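Local coordinates for phosphoribosylamine--glycine ligase (Thermotoga maritima, PDB 1VKZ), which catalyses the ATP-dependent ligation of glycine to 5-phospho-beta-D-ribosylamine, giving N(1)-(5-phospho-beta-D-ribosyl)glycinamide, a step of de novo purine biosynthesis, at residues F94-V100 and Y264-F269; K116-R120 and L251-T255; E347-P351 and L395-F401; D292-E296 and R374-C378. The contacts are given in a common frame with arbitrary orientation. Numbering follows the deposited sequence.

Contact 1. Residues F94-V100 and Y264-F269; sequences FGPVKEV and YAYRGF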
loop_
_atom_site.group_PDB
_atom_site.type_symbol
_atom_site.label_atom_id
_atom_site.label_comp_id
_atom_site.label_asym_id
_atom_site.label_seq_id
_atom_site.Cartn_x
_atom_site.Cartn_y
_atom_site.Cartn_z
ATOM N N PHE A 94 -14.802 -3.417 -5.937
ATOM C CA PHE A 94 -13.991 -2.677 -6.860
ATOM C C PHE A 94 -12.526 -3.092 -6.649
ATOM O O PHE A 94 -11.738 -2.391 -6.061
ATOM C CB PHE A 94 -14.215 -1.157 -6.718
ATOM C CG PHE A 94 -13.456 -0.338 -7.752
ATOM C CD1 PHE A 94 -13.574 -0.637 -9.106
ATOM C CD2 PHE A 94 -12.582 0.661 -7.369
ATOM C CE1 PHE A 94 -12.861 0.083 -10.047
ATOM C CE2 PHE A 94 -11.889 1.401 -8.302
ATOM C CZ PHE A 94 -12.024 1.108 -9.644
ATOM N N GLY A 95 -12.205 -4.273 -7.132
ATOM C CA GLY A 95 -10.913 -4.799 -7.020
ATOM C C GLY A 95 -10.884 -6.064 -7.791
ATOM O O GLY A 95 -11.909 -6.619 -8.053
ATOM N N PRO A 96 -9.699 -6.523 -8.173
ATOM C CA PRO A 96 -9.598 -7.594 -9.141
ATOM C C PRO A 96 -9.963 -8.960 -8.574
ATOM O O PRO A 96 -9.834 -9.173 -7.363
ATOM C CB PRO A 96 -8.126 -7.535 -9.528
ATOM C CG PRO A 96 -7.466 -7.038 -8.360
ATOM C CD PRO A 96 -8.369 -6.060 -7.732
ATOM N N VAL A 97 -10.387 -9.875 -9.443
ATOM C CA VAL A 97 -10.593 -11.284 -9.051
ATOM C C VAL A 97 -9.315 -11.963 -8.589
ATOM O O VAL A 97 -8.237 -11.481 -8.871
ATOM C CB VAL A 97 -11.216 -12.134 -10.202
ATOM C CG1 VAL A 97 -12.572 -11.571 -10.622
ATOM C CG2 VAL A 97 -10.302 -12.247 -11.401
ATOM N N LYS A 98 -9.449 -13.088 -7.884
ATOM C CA LYS A 98 -8.321 -13.859 -7.333
ATOM C C LYS A 98 -7.199 -14.097 -8.342
ATOM O O LYS A 98 -5.990 -13.966 -8.011
ATOM C CB LYS A 98 -8.761 -15.246 -6.897
ATOM C CG LYS A 98 -9.537 -15.340 -5.615
ATOM C CD LYS A 98 -9.481 -16.795 -4.985
ATOM C CE LYS A 98 -9.904 -17.942 -5.954
ATOM N NZ LYS A 98 -11.402 -18.165 -6.097
ATOM N N GLU A 99 -7.594 -14.489 -9.553
ATOM C CA GLU A 99 -6.636 -14.833 -10.587
ATOM C C GLU A 99 -5.741 -13.660 -10.935
ATOM O O GLU A 99 -4.595 -13.841 -11.244
ATOM C CB GLU A 99 -7.353 -15.345 -11.844
ATOM C CG GLU A 99 -8.048 -16.695 -11.650
ATOM C CD GLU A 99 -9.539 -16.619 -11.236
ATOM O OE1 GLU A 99 -10.029 -15.593 -10.679
ATOM O OE2 GLU A 99 -10.239 -17.625 -11.483
ATOM N N VAL A 100 -6.281 -12.454 -10.894
ATOM C CA VAL A 100 -5.536 -11.264 -11.297
ATOM C C VAL A 100 -4.673 -10.834 -10.132
ATOM O O VAL A 100 -3.537 -10.391 -10.337
ATOM C CB VAL A 100 -6.449 -10.097 -11.698
ATOM C CG1 VAL A 100 -5.635 -8.904 -12.041
ATOM C CG2 VAL A 100 -7.305 -10.465 -12.867
ATOM N N TYR A 264 -8.874 -12.009 -18.390
ATOM C CA TYR A 264 -9.458 -11.343 -17.237
ATOM C C TYR A 264 -9.461 -9.859 -17.474
ATOM O O TYR A 264 -8.814 -9.401 -18.413
ATOM C CB TYR A 264 -8.624 -11.709 -16.010
ATOM C CG TYR A 264 -8.622 -13.206 -15.832
ATOM C CD1 TYR A 264 -9.727 -13.840 -15.314
ATOM C CD2 TYR A 264 -7.544 -13.983 -16.230
ATOM C CE1 TYR A 264 -9.769 -15.208 -15.169
ATOM C CE2 TYR A 264 -7.569 -15.366 -16.077
ATOM C CZ TYR A 264 -8.695 -15.971 -15.543
ATOM O OH TYR A 264 -8.793 -17.341 -15.381
ATOM N N ALA A 265 -10.192 -9.116 -16.645
ATOM C CA ALA A 265 -10.220 -7.657 -16.719
ATOM C C ALA A 265 -9.918 -7.100 -15.358
ATOM O O ALA A 265 -10.526 -7.480 -14.388
ATOM C CB ALA A 265 -11.574 -7.149 -17.187
ATOM N N TYR A 266 -8.966 -6.180 -15.293
ATOM C CA TYR A 266 -8.544 -5.592 -14.030
ATOM C C TYR A 266 -9.462 -4.450 -13.712
ATOM O O TYR A 266 -9.633 -3.550 -14.520
ATOM C CB TYR A 266 -7.132 -5.076 -14.119
ATOM C CG TYR A 266 -6.533 -4.784 -12.793
ATOM C CD1 TYR A 266 -6.921 -3.671 -12.040
ATOM C CD2 TYR A 266 -5.527 -5.578 -12.287
ATOM C CE1 TYR A 266 -6.323 -3.393 -10.799
ATOM C CE2 TYR A 266 -4.947 -5.307 -11.066
ATOM C CZ TYR A 266 -5.358 -4.223 -10.338
ATOM O OH TYR A 266 -4.764 -4.007 -9.143
ATOM N N ARG A 267 -10.052 -4.519 -12.523
ATOM C CA ARG A 267 -10.923 -3.484 -12.003
ATOM C C ARG A 267 -10.370 -3.166 -10.649
ATOM O O ARG A 267 -10.130 -4.079 -9.867
ATOM C CB ARG A 267 -12.339 -4.037 -11.838
ATOM C CG ARG A 267 -12.857 -4.857 -13.032
ATOM C CD ARG A 267 -14.369 -4.822 -13.186
ATOM N NE ARG A 267 -14.766 -3.445 -13.477
ATOM C CZ ARG A 267 -15.513 -2.665 -12.713
ATOM N NH1 ARG A 267 -16.048 -3.079 -11.570
ATOM N NH2 ARG A 267 -15.744 -1.440 -13.115
ATOM N N GLY A 268 -10.176 -1.888 -10.355
ATOM C CA GLY A 268 -9.743 -1.488 -9.021
ATOM C C GLY A 268 -8.549 -0.577 -9.006
ATOM O O GLY A 268 -8.444 0.324 -9.801
ATOM N N PHE A 269 -7.649 -0.809 -8.071
ATOM C CA PHE A 269 -6.470 0.009 -7.920
ATOM C C PHE A 269 -5.283 -0.877 -8.221
ATOM O O PHE A 269 -5.233 -2.034 -7.775
ATOM C CB PHE A 269 -6.350 0.539 -6.478
ATOM C CG PHE A 269 -7.552 1.250 -6.003
ATOM C CD1 PHE A 269 -7.759 2.549 -6.337
ATOM C CD2 PHE A 269 -8.502 0.605 -5.255
ATOM C CE1 PHE A 269 -8.843 3.191 -5.918
ATOM C CE2 PHE A 269 -9.595 1.241 -4.859
ATOM C CZ PHE A 269 -9.772 2.544 -5.184
HETATM O O HOH W 1 -10.398 -8.329 -11.948
#
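Gly95 and Gly268 let the two segments close in until their CA atoms are 4.0 Å apart. A side chain on Gly268 would run into Gly95 CA, and at phi 129°, psi -139° it would also strike the carbonyl before it. The chain turns a corner here, and the Phe94 ring drops over the bend: Gly268 CA sits 3.5 Å from the centroid of the Phe94 ring in a CH-pi contact. The edge of that ring meets the face of Phe269 in a T-shaped pair, centroids 5.3 Å apart and planes at 77°, while one face of the Arg267 guanidinium lies against Phe94; the polar end of Arg267 is held by Tyr314 O. Further along, Pro96 lies on the face of the Tyr266 ring (CG to CZ 4.0 Å), and Val100 wedges between two tyrosines, CG1 to Tyr266 CD2 3.3 Å and CG2 to Tyr264 CB 3.6 Å. Glu99 CB covers the Tyr264 face. No direct hydrogen bond joins the segments; water 1 bridges Val97 N (2.9 Å) and Ala265 O (2.6 Å). Tight Gly-Gly backbone packing, CH-pi contacts and a T-shaped Phe pair thus form the seam between the Rossmann-like N domain and the ATP-grasp domain.

Contact 2. Residues K116-R120 and L251-T255; sequences KYGIR and LFDKT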
loop_
_atom_site.group_PDB
_atom_site.type_symbol
_atom_site.label_atom_id
_atom_site.label_comp_id
_atom_site.label_asym_id
_atom_site.label_seq_id
_atom_site.Cartn_x
_atom_site.Cartn_y
_atom_site.Cartn_z
ATOM N N LYS A 116 6.658 -12.787 -19.956
ATOM C CA LYS A 116 5.698 -13.060 -21.037
ATOM C C LYS A 116 5.242 -11.790 -21.774
ATOM O O LYS A 116 5.328 -11.691 -22.993
ATOM C CB LYS A 116 4.474 -13.773 -20.457
ATOM C CG LYS A 116 3.830 -14.804 -21.364
ATOM C CD LYS A 116 2.550 -15.335 -20.744
ATOM C CE LYS A 116 1.824 -16.235 -21.700
ATOM N NZ LYS A 116 0.382 -16.346 -21.368
ATOM N N TYR A 117 4.780 -10.802 -21.035
ATOM C CA TYR A 117 4.234 -9.633 -21.666
ATOM C C TYR A 117 5.245 -8.479 -21.868
ATOM O O TYR A 117 4.862 -7.349 -22.148
ATOM C CB TYR A 117 2.962 -9.248 -20.886
ATOM C CG TYR A 117 1.887 -10.301 -21.033
ATOM C CD1 TYR A 117 1.211 -10.456 -22.244
ATOM C CD2 TYR A 117 1.580 -11.186 -20.004
ATOM C CE1 TYR A 117 0.232 -11.440 -22.420
ATOM C CE2 TYR A 117 0.597 -12.182 -20.175
ATOM C CZ TYR A 117 -0.068 -12.295 -21.387
ATOM O OH TYR A 117 -1.035 -13.248 -21.589
ATOM N N GLY A 118 6.538 -8.774 -21.760
ATOM C CA GLY A 118 7.607 -7.791 -22.047
ATOM C C GLY A 118 7.624 -6.585 -21.125
ATOM O O GLY A 118 7.837 -5.468 -21.580
ATOM N N ILE A 119 7.395 -6.824 -19.829
ATOM C CA ILE A 119 7.330 -5.785 -18.823
ATOM C C ILE A 119 8.696 -5.710 -18.123
ATOM O O ILE A 119 9.213 -6.704 -17.604
ATOM C CB ILE A 119 6.202 -6.091 -17.835
ATOM C CG1 ILE A 119 4.822 -6.011 -18.528
ATOM C CG2 ILE A 119 6.224 -5.136 -16.657
ATOM C CD1 ILE A 119 3.819 -6.912 -17.920
ATOM N N ARG A 120 9.280 -4.516 -18.111
ATOM C CA ARG A 120 10.661 -4.368 -17.733
ATOM C C ARG A 120 10.809 -4.667 -16.260
ATOM O O ARG A 120 10.196 -4.030 -15.419
ATOM C CB ARG A 120 11.175 -2.972 -18.071
ATOM C CG ARG A 120 12.663 -2.781 -17.799
ATOM C CD ARG A 120 13.179 -1.355 -18.072
ATOM N NE ARG A 120 12.792 -0.852 -19.397
ATOM C CZ ARG A 120 11.681 -0.166 -19.678
ATOM N NH1 ARG A 120 10.799 0.121 -18.738
ATOM N NH2 ARG A 120 11.452 0.240 -20.921
ATOM N N LEU A 251 4.344 0.858 -18.709
ATOM C CA LEU A 251 4.308 -0.291 -17.782
ATOM C C LEU A 251 2.885 -0.667 -17.405
ATOM O O LEU A 251 2.547 -1.865 -17.349
ATOM C CB LEU A 251 5.128 -0.009 -16.517
ATOM C CG LEU A 251 6.647 -0.061 -16.680
ATOM C CD1 LEU A 251 7.376 0.340 -15.368
ATOM C CD2 LEU A 251 7.102 -1.435 -17.192
ATOM N N PHE A 252 2.062 0.341 -17.126
ATOM C CA PHE A 252 0.636 0.126 -16.855
ATOM C C PHE A 252 -0.101 -0.489 -18.043
ATOM O O PHE A 252 -0.862 -1.458 -17.872
ATOM C CB PHE A 252 -0.025 1.435 -16.461
ATOM C CG PHE A 252 0.115 1.765 -15.022
ATOM C CD1 PHE A 252 -0.485 0.978 -14.066
ATOM C CD2 PHE A 252 0.834 2.875 -14.618
ATOM C CE1 PHE A 252 -0.351 1.289 -12.729
ATOM C CE2 PHE A 252 0.957 3.195 -13.292
ATOM C CZ PHE A 252 0.369 2.412 -12.352
ATOM N N ASP A 253 0.141 0.056 -19.236
ATOM C CA ASP A 253 -0.487 -0.471 -20.435
ATOM C C ASP A 253 -0.133 -1.934 -20.675
ATOM O O ASP A 253 -1.023 -2.728 -21.002
ATOM C CB ASP A 253 -0.144 0.361 -21.680
ATOM C CG ASP A 253 -1.236 1.373 -22.033
ATOM O OD1 ASP A 253 -2.432 1.123 -21.688
ATOM O OD2 ASP A 253 -0.978 2.436 -22.672
ATOM N N LYS A 254 1.145 -2.292 -20.543
ATOM C CA LYS A 254 1.582 -3.641 -20.902
ATOM C C LYS A 254 1.093 -4.633 -19.867
ATOM O O LYS A 254 0.743 -5.754 -20.200
ATOM C CB LYS A 254 3.090 -3.727 -21.082
ATOM C CG LYS A 254 3.636 -3.487 -22.506
ATOM C CD LYS A 254 5.175 -3.652 -22.484
ATOM C CE LYS A 254 5.800 -3.977 -23.850
ATOM N NZ LYS A 254 6.084 -2.760 -24.698
ATOM N N THR A 255 1.013 -4.180 -18.617
ATOM C CA THR A 255 0.441 -4.957 -17.510
ATOM C C THR A 255 -1.038 -5.207 -17.697
ATOM O O THR A 255 -1.517 -6.320 -17.492
ATOM C CB THR A 255 0.665 -4.226 -16.187
ATOM O OG1 THR A 255 2.071 -4.128 -15.921
ATOM C CG2 THR A 255 0.126 -5.042 -15.003
#
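Most unusual here is a lysine used as a greasy rod: the Lys254 chain lies along the backbone of the turn, its CD 3.3 Å from Gly118 O and 3.7 Å from Tyr117 O, and no hydrogen bond crosses between the segments. The turn it borders is a Schellman motif ending helix 107-116, with Gly118 at positive phi (63°) as the C-prime residue and Ile119 N bonded back to Met114 O. Once past the glycine, the chain brings Ile119 over the helix. Its CG2 meets Leu251 CD2 at 3.8 Å, its CG1 meets Lys254 CB at 3.8 Å, and its CD1 reaches Thr255 OG1 at 3.8 Å, so one isoleucine spans a full helical turn. Thr255 OG1 donates to Leu251 O (2.7 Å) within the helix and also bonds Tyr286 OH. Leu251 CD2 lies 3.9 Å from Arg120 N too, and Arg120 itself turns its NH1 to Pro281 O. Tyr117 OH is bonded to Glu262, later in the chain than the helical segment. The contact thus sets the loop that follows helix 107-116 against helix 242-261. Ile119 and Leu251 both touch Ile283 of strand 280-287, and Leu251 goes on to Leu272 and Leu274 of strand 269-277.

Contact 3. Residues E347-P351 and L395-F401; sequences EITLP and LAEKVHF
Two backbone hydrogen bonds hold this contact together: Thr349 N to His400 O at 2.8 Å and His400 N to Thr349 O at 3.0 Å, with N-H...O angles of 154° and 169°. They make Thr349 and His400 a hydrogen-bonded antiparallel pair, a single bridge with CA atoms 5.1 Å apart. The register runs Ile348 opposite Phe401 (CA-CA 4.6 Å), Leu350 opposite Val399 (5.0 Å) and Pro351 opposite Lys398 (6.0 Å). Three CA-H...O contacts reinforce it: Ile348 CA to His400 O 3.2 Å, Phe401 CA to Glu347 O 3.4 Å and Val399 CA to Thr349 O 3.5 Å. Residues 347-351 are extended throughout; 395-398 close a helix, and from Val399 (phi -103°, psi 129°) the chain is extended too. Ile348 (m, t) sets CG1 3.8 Å from Phe401 CB, Phe401 taking the p rotamer that carries its ring away from the partner chain. Leu350 CD2 lies 4.1 Å from Val399 CG1. Pro351 packs on the helix end, CD 3.5 Å from Val399 CG2 and CG 3.5 Å from Leu395 CD1. Here an isolated beta bridge pins a connecting loop to the chain leaving a helix. Inward, Ile348, Val399 and Phe401 rest on strand 374-382, Leu350 and Leu395 meet strand 356-364, and Val399 and Phe401 also touch Leu333 of strand 327-334.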
loop_
_atom_site.group_PDB
_atom_site.type_symbol
_atom_site.label_atom_id
_atom_site.label_comp_id
_atom_site.label_asym_id
_atom_site.label_seq_id
_atom_site.Cartn_x
_atom_site.Cartn_y
_atom_site.Cartn_z
ATOM N N GLU A 347 -3.626 5.477 26.445
ATOM C CA GLU A 347 -4.713 6.455 26.260
ATOM C C GLU A 347 -4.301 7.633 25.360
ATOM O O GLU A 347 -3.252 8.230 25.554
ATOM C CB GLU A 347 -5.233 6.961 27.614
ATOM C CG GLU A 347 -6.505 7.799 27.501
ATOM C CD GLU A 347 -7.047 8.231 28.846
ATOM O OE1 GLU A 347 -6.794 7.530 29.853
ATOM O OE2 GLU A 347 -7.738 9.272 28.893
ATOM N N ILE A 348 -5.147 7.953 24.386
ATOM C CA ILE A 348 -4.842 8.960 23.376
ATOM C C ILE A 348 -5.578 10.265 23.614
ATOM O O ILE A 348 -6.800 10.312 23.609
ATOM C CB ILE A 348 -5.211 8.435 21.970
ATOM C CG1 ILE A 348 -4.458 7.141 21.655
ATOM C CG2 ILE A 348 -4.947 9.492 20.914
ATOM C CD1 ILE A 348 -5.215 6.243 20.705
ATOM N N THR A 349 -4.821 11.335 23.805
ATOM C CA THR A 349 -5.384 12.678 23.868
ATOM C C THR A 349 -5.257 13.323 22.496
ATOM O O THR A 349 -4.205 13.282 21.861
ATOM C CB THR A 349 -4.718 13.509 24.964
ATOM O OG1 THR A 349 -5.364 13.239 26.215
ATOM C CG2 THR A 349 -4.975 14.989 24.752
ATOM N N LEU A 350 -6.368 13.887 22.043
ATOM C CA LEU A 350 -6.490 14.472 20.708
ATOM C C LEU A 350 -6.835 15.939 20.837
ATOM O O LEU A 350 -7.526 16.330 21.774
ATOM C CB LEU A 350 -7.619 13.817 19.917
ATOM C CG LEU A 350 -7.458 12.428 19.311
ATOM C CD1 LEU A 350 -8.740 12.145 18.556
ATOM C CD2 LEU A 350 -6.229 12.282 18.391
ATOM N N PRO A 351 -6.357 16.759 19.911
ATOM C CA PRO A 351 -6.771 18.165 19.848
ATOM C C PRO A 351 -8.226 18.423 19.424
ATOM O O PRO A 351 -8.933 17.508 18.985
ATOM C CB PRO A 351 -5.815 18.753 18.802
ATOM C CG PRO A 351 -5.360 17.600 18.007
ATOM C CD PRO A 351 -5.314 16.448 18.924
ATOM N N LEU A 395 0.460 19.434 14.425
ATOM C CA LEU A 395 -0.605 18.531 14.867
ATOM C C LEU A 395 -0.037 17.347 15.648
ATOM O O LEU A 395 -0.557 16.988 16.691
ATOM C CB LEU A 395 -1.456 18.041 13.689
ATOM C CG LEU A 395 -2.670 17.177 14.020
ATOM C CD1 LEU A 395 -3.469 17.772 15.123
ATOM C CD2 LEU A 395 -3.543 16.970 12.785
ATOM N N ALA A 396 1.037 16.747 15.176
ATOM C CA ALA A 396 1.567 15.584 15.872
ATOM C C ALA A 396 1.994 15.925 17.336
ATOM O O ALA A 396 1.839 15.085 18.253
ATOM C CB ALA A 396 2.715 14.963 15.074
ATOM N N GLU A 397 2.494 17.154 17.545
ATOM C CA GLU A 397 2.855 17.646 18.881
ATOM C C GLU A 397 1.626 17.801 19.786
ATOM O O GLU A 397 1.753 17.696 21.000
ATOM C CB GLU A 397 3.591 18.995 18.801
ATOM C CG GLU A 397 4.881 19.017 17.974
ATOM C CD GLU A 397 5.195 20.405 17.389
ATOM O OE1 GLU A 397 4.932 21.418 18.083
ATOM O OE2 GLU A 397 5.705 20.500 16.242
ATOM N N LYS A 398 0.450 18.061 19.206
ATOM C CA LYS A 398 -0.799 18.211 19.990
ATOM C C LYS A 398 -1.414 16.873 20.387
ATOM O O LYS A 398 -2.307 16.799 21.231
ATOM C CB LYS A 398 -1.861 18.986 19.203
ATOM C CG LYS A 398 -1.607 20.475 19.048
ATOM C CD LYS A 398 -2.884 21.184 18.545
ATOM C CE LYS A 398 -2.648 22.653 18.222
ATOM N NZ LYS A 398 -1.693 22.804 17.081
ATOM N N VAL A 399 -0.942 15.815 19.752
ATOM C CA VAL A 399 -1.552 14.503 19.885
ATOM C C VAL A 399 -0.648 13.714 20.812
ATOM O O VAL A 399 0.564 13.678 20.581
ATOM C CB VAL A 399 -1.693 13.803 18.506
ATOM C CG1 VAL A 399 -2.190 12.387 18.684
ATOM C CG2 VAL A 399 -2.651 14.548 17.615
ATOM N N HIS A 400 -1.214 13.095 21.851
ATOM C CA HIS A 400 -0.396 12.344 22.812
ATOM C C HIS A 400 -0.937 10.973 23.165
ATOM O O HIS A 400 -2.143 10.763 23.314
ATOM C CB HIS A 400 -0.218 13.158 24.076
ATOM C CG HIS A 400 0.257 12.377 25.283
ATOM N ND1 HIS A 400 1.548 11.897 25.410
ATOM C CD2 HIS A 400 -0.365 12.085 26.455
ATOM C CE1 HIS A 400 1.685 11.306 26.586
ATOM N NE2 HIS A 400 0.539 11.408 27.238
ATOM N N PHE A 401 -0.012 10.035 23.274
ATOM C CA PHE A 401 -0.251 8.806 23.995
ATOM C C PHE A 401 1.113 8.309 24.371
ATOM O O PHE A 401 2.087 8.734 23.786
ATOM C CB PHE A 401 -1.036 7.782 23.195
ATOM C CG PHE A 401 -0.436 7.451 21.864
ATOM C CD1 PHE A 401 -0.722 8.227 20.745
ATOM C CD2 PHE A 401 0.420 6.360 21.723
ATOM C CE1 PHE A 401 -0.197 7.911 19.533
ATOM C CE2 PHE A 401 0.960 6.048 20.491
ATOM C CZ PHE A 401 0.652 6.821 19.407
#

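Contact 4. Residues D292-E296 and R374-C378; sequences DPETE and RVLHC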
loop_
_atom_site.group_PDB
_atom_site.type_symbol
_atom_site.label_atom_id
_atom_site.label_comp_id
_atom_site.label_asym_id
_atom_site.label_seq_id
_atom_site.Cartn_x
_atom_site.Cartn_y
_atom_site.Cartn_z
ATOM N N ASP A 292 -0.431 2.471 2.114
ATOM C CA ASP A 292 -0.718 3.085 3.419
ATOM C C ASP A 292 0.658 3.358 3.999
ATOM O O ASP A 292 1.352 2.424 4.333
ATOM C CB ASP A 292 -1.456 2.099 4.319
ATOM C CG ASP A 292 -2.263 2.765 5.456
ATOM O OD1 ASP A 292 -1.955 3.855 5.950
ATOM O OD2 ASP A 292 -3.264 2.222 5.941
ATOM N N PRO A 293 1.080 4.615 4.141
ATOM C CA PRO A 293 0.223 5.778 4.144
ATOM C C PRO A 293 0.157 6.611 2.867
ATOM O O PRO A 293 -0.123 7.800 2.959
ATOM C CB PRO A 293 0.852 6.595 5.239
ATOM C CG PRO A 293 2.311 6.242 5.196
ATOM C CD PRO A 293 2.477 5.000 4.382
ATOM N N GLU A 294 0.370 6.032 1.688
ATOM C CA GLU A 294 0.264 6.855 0.467
ATOM C C GLU A 294 -1.158 7.338 0.191
ATOM O O GLU A 294 -1.361 8.420 -0.304
ATOM C CB GLU A 294 0.760 6.107 -0.768
ATOM C CG GLU A 294 2.262 5.882 -0.820
ATOM C CD GLU A 294 2.647 4.477 -0.443
ATOM O OE1 GLU A 294 2.059 3.954 0.522
ATOM O OE2 GLU A 294 3.535 3.914 -1.106
ATOM N N THR A 295 -2.136 6.496 0.468
ATOM C CA THR A 295 -3.543 6.838 0.235
ATOM C C THR A 295 -3.970 8.085 0.982
ATOM O O THR A 295 -4.633 8.963 0.418
ATOM C CB THR A 295 -4.467 5.647 0.641
ATOM O OG1 THR A 295 -4.252 4.502 -0.210
ATOM C CG2 THR A 295 -5.959 6.001 0.472
ATOM N N GLU A 296 -3.605 8.156 2.257
ATOM C CA GLU A 296 -3.857 9.341 3.110
ATOM C C GLU A 296 -3.425 10.596 2.368
ATOM O O GLU A 296 -4.159 11.558 2.295
ATOM C CB GLU A 296 -3.082 9.232 4.440
ATOM C CG GLU A 296 -3.634 8.215 5.428
ATOM C CD GLU A 296 -3.159 6.777 5.248
ATOM O OE1 GLU A 296 -2.923 6.279 4.111
ATOM O OE2 GLU A 296 -3.069 6.101 6.288
ATOM N N ARG A 374 0.542 1.169 13.928
ATOM C CA ARG A 374 0.367 2.540 13.515
ATOM C C ARG A 374 -0.974 3.008 14.053
ATOM O O ARG A 374 -2.039 2.409 13.772
ATOM C CB ARG A 374 0.444 2.647 11.994
ATOM C CG ARG A 374 1.772 2.088 11.495
ATOM C CD ARG A 374 2.122 2.376 10.039
ATOM N NE ARG A 374 1.325 1.588 9.098
ATOM C CZ ARG A 374 1.342 1.760 7.784
ATOM N NH1 ARG A 374 2.110 2.684 7.242
ATOM N NH2 ARG A 374 0.585 1.014 7.021
ATOM N N VAL A 375 -0.913 4.095 14.822
ATOM C CA VAL A 375 -2.047 4.567 15.602
ATOM C C VAL A 375 -2.773 5.625 14.796
ATOM O O VAL A 375 -3.949 5.454 14.405
ATOM C CB VAL A 375 -1.570 5.089 16.993
ATOM C CG1 VAL A 375 -2.744 5.401 17.945
ATOM C CG2 VAL A 375 -0.685 4.062 17.621
ATOM N N LEU A 376 -2.059 6.702 14.521
ATOM C CA LEU A 376 -2.646 7.860 13.856
ATOM C C LEU A 376 -1.810 8.349 12.687
ATOM O O LEU A 376 -0.582 8.279 12.699
ATOM C CB LEU A 376 -2.795 9.042 14.834
ATOM C CG LEU A 376 -3.630 8.739 16.067
ATOM C CD1 LEU A 376 -3.253 9.618 17.234
ATOM C CD2 LEU A 376 -5.109 8.885 15.762
ATOM N N HIS A 377 -2.513 8.947 11.733
ATOM C CA HIS A 377 -1.919 9.695 10.674
ATOM C C HIS A 377 -2.269 11.154 10.902
ATOM O O HIS A 377 -3.423 11.525 10.841
ATOM C CB HIS A 377 -2.449 9.149 9.374
ATOM C CG HIS A 377 -2.186 7.690 9.230
ATOM N ND1 HIS A 377 -1.246 7.190 8.356
ATOM C CD2 HIS A 377 -2.679 6.626 9.906
ATOM C CE1 HIS A 377 -1.201 5.875 8.473
ATOM N NE2 HIS A 377 -2.066 5.507 9.402
ATOM N N CYS A 378 -1.249 11.973 11.191
ATOM C CA CYS A 378 -1.412 13.424 11.287
ATOM C C CYS A 378 -1.133 14.137 9.955
ATOM O O CYS A 378 -0.040 14.050 9.400
ATOM C CB CYS A 378 -0.522 13.963 12.372
ATOM S SG CYS A 378 -1.063 13.430 14.006
HETATM O O HOH W 2 -2.927 2.774 8.671
#
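A buried polar junction between the ATP-grasp and C-terminal domains lies here, close to the predicted metal-binding residue Asn287, whose side chain is about 9 Å from that of Asp292. Arg374 reaches out from its strand and grips the carbonyl of Asp292 with both ends of its guanidinium: NH1 to Asp292 O is 3.0 Å and NH2 to Asp292 O is 3.1 Å. The Asp292 carboxylate lies over the guanidinium face, with OD1 4.0 Å from Arg374 NH2, a long salt bridge of charge alone; NH1 also bonds Gly231 O. A cis peptide precedes Pro293, which takes the N-cap position of helix 294-301 and points toward the strand, its CB 3.8 Å from His377 ND1. His377, also directed at the helix, fixes ND1 on Asp330, while its NE2 lies 3.0 Å from water 2, which donates to Asp292 OD2 at 2.8 Å. That same OD2 accepts from the backbone N of Arg26, bringing the N domain to the junction. Glu296 lies in the first turn of the helix, and its OE2 is 2.5 Å from Asp292 OD1, so close that one of these acids probably holds a proton. Beside the contact residues, Val375 and Leu376 form a classic beta bulge facing Leu333. Overall this is a helix N-terminus docked on an antiparallel sheet, joined by an arginine on a backbone carbonyl and a water between Asp292 and His377.

In the fold
Contacts 3 and 4 are built as one unit: their centres are 15 Å apart, their segments alternate along the chain, and Val399 CG1 packs 3.3 Å from Leu376 CD1 while Phe401 CZ lies 3.5 Å from Val375 CG2. Contact 2 is nested in the loop closed by contact 1, centres 16 Å apart without touching, yet both lean on helix 242-261. Contacts 1 and 4 lie on opposite sides of the chain's centre, 25 Å between centres, and each joins the ATP-grasp domain to another domain. Both lie near a predicted metal-binding residue, Asn287: side chains of Tyr266 and Asp292 are about 7 and 9 Å from that of Asn287. Contact 3 is remote from it.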